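Local structure of putative mRNA export protein (Chaetomium thermophilum, 4WP2) at residues Ser14-Asn20 with Phe55-Val61. The protein probably takes part in exporting mRNA from the nucleus to the cytoplasm, this chain being the UBA domain at its C-terminal end. Residues are numbered along the deposited sequence.
Sequences SRRTGMN and FISQPQV
Residues 14-17 end helix 2-17. The irregular C-terminal tail 55-61, mostly extended but kinked at Ile56 and Gln60, runs antiparallel past that end; CA pairs are Arg16-Val61 (4.9 Å), Gly18-Ser57 (4.3 Å) and Met19-Phe55 (4.4 Å, a single beta bridge). One water links Ser14 OG to Ser57 OG; another links Arg15 O, Ser57 OG and Gln58 O. Arg16 O accepts from Gln60 N at 2.8 Å. The Arg16 side chain (m at chi1 to chi3) brings NE to Val61 OXT of the terminal carboxylate, a salt bridge at 3.3 Å. Thr17 OG1 accepts from Met19 N (3.2 Å), an ST turn, and bonds to Val13 O. Gly18, first past the helix, has positive phi (88°); a CB there would clash with Ser57 O. In this UBA-type helical domain the tail also gives two backbone NH groups to Gly18 O: Ile56 N (2.8 Å) and Ser57 N (3.2 Å). Met19 CG lies over the Phe55 ring, 4.0 Å from CE2. Ile56 CD1 packs 3.6 Å from Asn20 CA.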
# COMPACT_ATOMS: atom_id res chain seq x y z
N SER A 14 -0.37 39.70 -12.63
CA SER A 14 0.04 39.58 -14.02
C SER A 14 -1.16 39.27 -14.91
O SER A 14 -1.32 39.86 -15.98
CB SER A 14 1.11 38.50 -14.17
OG SER A 14 1.48 38.32 -15.52
N ARG A 15 -2.01 38.35 -14.46
CA ARG A 15 -3.19 37.96 -15.21
C ARG A 15 -4.13 39.14 -15.40
O ARG A 15 -4.70 39.33 -16.48
CB ARG A 15 -3.92 36.81 -14.49
CG ARG A 15 -5.09 36.25 -15.27
CD ARG A 15 -5.82 35.16 -14.50
NE ARG A 15 -6.58 35.69 -13.37
CZ ARG A 15 -7.73 36.35 -13.50
NH1 ARG A 15 -8.25 36.58 -14.70
NH2 ARG A 15 -8.37 36.79 -12.42
N ARG A 16 -4.32 39.92 -14.34
CA ARG A 16 -5.26 41.03 -14.37
C ARG A 16 -4.74 42.26 -15.13
O ARG A 16 -5.49 42.90 -15.87
CB ARG A 16 -5.62 41.46 -12.94
CG ARG A 16 -6.51 40.48 -12.19
CD ARG A 16 -7.94 40.50 -12.70
NE ARG A 16 -8.62 41.74 -12.32
CZ ARG A 16 -9.09 41.99 -11.10
NH1 ARG A 16 -8.94 41.12 -10.12
NH2 ARG A 16 -9.70 43.15 -10.86
N THR A 17 -3.45 42.57 -14.97
CA THR A 17 -2.88 43.81 -15.52
C THR A 17 -2.22 43.63 -16.88
O THR A 17 -2.06 44.60 -17.62
CB THR A 17 -1.83 44.43 -14.58
OG1 THR A 17 -0.68 43.58 -14.50
CG2 THR A 17 -2.41 44.66 -13.20
N GLY A 18 -1.78 42.42 -17.18
CA GLY A 18 -1.05 42.15 -18.41
C GLY A 18 0.45 42.35 -18.28
O GLY A 18 1.19 42.10 -19.23
N MET A 19 0.90 42.79 -17.11
CA MET A 19 2.33 43.01 -16.87
C MET A 19 3.09 41.71 -16.67
O MET A 19 2.52 40.72 -16.22
CB MET A 19 2.54 43.89 -15.65
CG MET A 19 2.12 45.34 -15.83
SD MET A 19 2.48 46.37 -14.39
CE MET A 19 1.53 45.57 -13.10
N ASN A 20 4.38 41.72 -16.96
CA ASN A 20 5.21 40.55 -16.69
C ASN A 20 5.39 40.36 -15.18
O ASN A 20 4.94 41.19 -14.38
CB ASN A 20 6.57 40.66 -17.40
CG ASN A 20 7.37 41.88 -16.95
OD1 ASN A 20 7.23 42.36 -15.83
ND2 ASN A 20 8.25 42.37 -17.83
N PHE A 55 4.60 44.49 -20.88
CA PHE A 55 3.29 43.85 -21.05
C PHE A 55 3.34 42.57 -21.88
O PHE A 55 3.79 42.58 -23.03
CB PHE A 55 2.31 44.85 -21.67
CG PHE A 55 1.84 45.90 -20.71
CD1 PHE A 55 2.57 47.07 -20.53
CD2 PHE A 55 0.68 45.72 -19.97
CE1 PHE A 55 2.15 48.04 -19.65
CE2 PHE A 55 0.25 46.69 -19.08
CZ PHE A 55 0.98 47.85 -18.92
N ILE A 56 2.98 41.45 -21.26
CA ILE A 56 2.95 40.16 -21.95
C ILE A 56 1.56 39.53 -22.20
O ILE A 56 1.46 38.45 -22.80
CB ILE A 56 3.78 39.13 -21.15
CG1 ILE A 56 3.21 39.00 -19.73
CG2 ILE A 56 5.24 39.56 -21.12
CD1 ILE A 56 3.94 38.00 -18.86
N SER A 57 0.50 40.18 -21.73
CA SER A 57 -0.85 39.67 -21.95
C SER A 57 -1.86 40.82 -21.91
O SER A 57 -1.51 41.97 -21.65
CB SER A 57 -1.21 38.57 -20.95
OG SER A 57 -1.21 39.04 -19.62
N GLN A 58 -3.13 40.52 -22.16
CA GLN A 58 -4.13 41.57 -22.25
C GLN A 58 -4.46 42.25 -20.93
O GLN A 58 -4.75 41.59 -19.95
CB GLN A 58 -5.41 40.96 -22.83
CG GLN A 58 -6.55 41.93 -23.03
CD GLN A 58 -7.66 41.36 -23.89
OE1 GLN A 58 -7.58 40.22 -24.38
NE2 GLN A 58 -8.72 42.14 -24.06
N PRO A 59 -4.46 43.60 -20.93
CA PRO A 59 -4.91 44.28 -19.71
C PRO A 59 -6.37 43.98 -19.48
O PRO A 59 -7.17 44.15 -20.40
CB PRO A 59 -4.68 45.77 -20.00
CG PRO A 59 -3.69 45.81 -21.12
CD PRO A 59 -3.95 44.56 -21.93
N GLN A 60 -6.73 43.59 -18.26
CA GLN A 60 -8.11 43.20 -17.98
C GLN A 60 -8.43 43.40 -16.50
O GLN A 60 -9.06 42.54 -15.88
CB GLN A 60 -8.35 41.75 -18.41
CG GLN A 60 -7.31 40.76 -17.92
CD GLN A 60 -7.37 39.43 -18.65
OE1 GLN A 60 -7.56 39.38 -19.87
NE2 GLN A 60 -7.19 38.34 -17.92
N VAL A 61 -7.91 44.48 -15.94
CA VAL A 61 -8.24 44.91 -14.58
C VAL A 61 -9.76 44.90 -14.37
O VAL A 61 -10.42 45.92 -14.55
CB VAL A 61 -7.67 46.30 -14.27
CG1 VAL A 61 -8.07 46.76 -12.87
CG2 VAL A 61 -6.14 46.28 -14.39
OXT VAL A 61 -10.38 43.88 -14.07
O HOH W 1 -0.07 37.36 -17.78
O HOH W 2 -3.78 39.15 -19.06